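Long-range contact in tyrosine-protein kinase receptor torso (Bombyx mori, PDB 5AOQ), which binds prothoracicotropic hormone as a probable receptor tyrosine kinase, activating MAPK signalling and helping to initiate metamorphosis: residues A[63-67]-A[185-189]. Residues are numbered along the deposited sequence; the frame is centred on the assembly and turned at random.
Sequences KVRCQ and RDLCF
C66 and C188 are joined by a disulfide that ties the first fibronectin type III domain of the extracellular region to the second. The SG–SG bond between C66 and C188 measures 2.0 Å, and the torsion about it is 86°, near the 90° usual for disulfides. In each cysteine the sulfur stands opposite the carbonyl carbon across the CA–CB bond (chi1 -54° in C66, -59° in C188); with both CB atoms directed at the other segment, this brings the two sulfurs together between the chain segments. C66 SG also lies 3.6 Å from L187 C, the carbonyl carbon just before C188.

Beside the bridge, D186 forms the centre of an inverse gamma turn, and the backbone O of R65 approaches D186 CB to 3.3 Å. D186 is poorly ordered, so the placing of its carboxylate is approximate; its OD1 stands near the plane of the R65 guanidinium, at the edge, but 4.5 Å from R65 NH1, too far for a salt bridge. Any pull between the two charges is therefore probably modest, and R65 NE makes its salt bridge with E75 of strand 71-75.

A classic beta bulge in edge strand 63-68 sets R65 and C66 together opposite R73 of strand 71-75. The other half of the bridge ends the loop between strands 171-179 and 189-195, where the C188 side chain touches R73 and P207. It lies about 6 and 7 Å from the side chains of D190 and K204, two residues implicated in hormone binding, on strands 189-195 and 198-205.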
# COMPACT_ATOMS: atom_id res chain seq x y z
N LYS A 63 -19.51 -1.64 25.23
CA LYS A 63 -18.60 -2.05 26.29
C LYS A 63 -17.19 -2.24 25.76
O LYS A 63 -16.97 -2.98 24.79
CB LYS A 63 -19.09 -3.34 26.95
CG LYS A 63 -19.69 -3.16 28.34
CD LYS A 63 -18.69 -2.59 29.35
CE LYS A 63 -17.45 -3.46 29.51
NZ LYS A 63 -16.52 -2.93 30.55
N VAL A 64 -16.23 -1.58 26.39
CA VAL A 64 -14.82 -1.74 26.04
C VAL A 64 -14.30 -3.07 26.58
O VAL A 64 -14.24 -3.27 27.79
CB VAL A 64 -13.96 -0.59 26.61
CG1 VAL A 64 -12.50 -0.79 26.23
CG2 VAL A 64 -14.47 0.75 26.11
N ARG A 65 -13.94 -3.97 25.67
CA ARG A 65 -13.41 -5.27 26.05
C ARG A 65 -11.89 -5.25 26.12
O ARG A 65 -11.30 -5.81 27.04
CB ARG A 65 -13.88 -6.35 25.07
CG ARG A 65 -15.39 -6.55 25.04
CD ARG A 65 -15.93 -6.94 26.41
NE ARG A 65 -17.36 -7.26 26.38
CZ ARG A 65 -18.07 -7.59 27.45
NH1 ARG A 65 -17.50 -7.65 28.64
NH2 ARG A 65 -19.36 -7.86 27.32
N CYS A 66 -11.25 -4.61 25.14
CA CYS A 66 -9.80 -4.51 25.11
C CYS A 66 -9.34 -3.14 24.63
O CYS A 66 -10.09 -2.42 23.96
CB CYS A 66 -9.20 -5.59 24.19
SG CYS A 66 -9.71 -7.28 24.56
N GLN A 67 -8.12 -2.77 25.00
CA GLN A 67 -7.46 -1.61 24.40
C GLN A 67 -5.95 -1.78 24.44
O GLN A 67 -5.38 -2.12 25.48
CB GLN A 67 -7.87 -0.30 25.09
CG GLN A 67 -7.39 -0.13 26.53
CD GLN A 67 -7.50 1.31 27.01
OE1 GLN A 67 -7.69 2.23 26.22
NE2 GLN A 67 -7.37 1.51 28.32
N ARG A 185 -10.31 -11.62 32.51
CA ARG A 185 -11.27 -12.04 31.50
C ARG A 185 -11.10 -11.22 30.22
O ARG A 185 -11.21 -11.75 29.11
CB ARG A 185 -12.70 -11.88 32.03
CG ARG A 185 -12.97 -12.61 33.33
CD ARG A 185 -14.31 -12.24 33.93
NE ARG A 185 -15.43 -12.59 33.06
CZ ARG A 185 -15.98 -11.77 32.17
NH1 ARG A 185 -15.53 -10.53 32.01
NH2 ARG A 185 -17.00 -12.19 31.42
N ASP A 186 -10.81 -9.94 30.39
CA ASP A 186 -10.70 -9.01 29.27
C ASP A 186 -9.37 -9.17 28.52
O ASP A 186 -8.41 -8.45 28.80
CB ASP A 186 -10.83 -7.57 29.78
CG ASP A 186 -12.21 -7.27 30.34
OD1 ASP A 186 -13.20 -7.84 29.84
OD2 ASP A 186 -12.30 -6.45 31.28
N LEU A 187 -9.34 -10.10 27.57
CA LEU A 187 -8.13 -10.36 26.79
C LEU A 187 -8.42 -10.61 25.31
O LEU A 187 -9.14 -11.54 24.95
CB LEU A 187 -7.36 -11.55 27.36
CG LEU A 187 -6.27 -11.24 28.39
CD1 LEU A 187 -6.83 -11.19 29.80
CD2 LEU A 187 -5.15 -12.27 28.29
N CYS A 188 -7.85 -9.75 24.46
CA CYS A 188 -7.85 -9.96 23.01
C CYS A 188 -6.44 -10.35 22.58
O CYS A 188 -5.50 -10.24 23.38
CB CYS A 188 -8.30 -8.70 22.28
SG CYS A 188 -9.95 -8.11 22.72
N PHE A 189 -6.27 -10.80 21.34
CA PHE A 189 -4.95 -11.22 20.87
C PHE A 189 -4.68 -10.91 19.39
O PHE A 189 -5.61 -10.76 18.60
CB PHE A 189 -4.76 -12.72 21.11
CG PHE A 189 -4.90 -13.13 22.55
CD1 PHE A 189 -3.90 -12.86 23.46
CD2 PHE A 189 -6.05 -13.77 22.99
CE1 PHE A 189 -4.03 -13.23 24.79
CE2 PHE A 189 -6.19 -14.15 24.31
CZ PHE A 189 -5.18 -13.88 25.21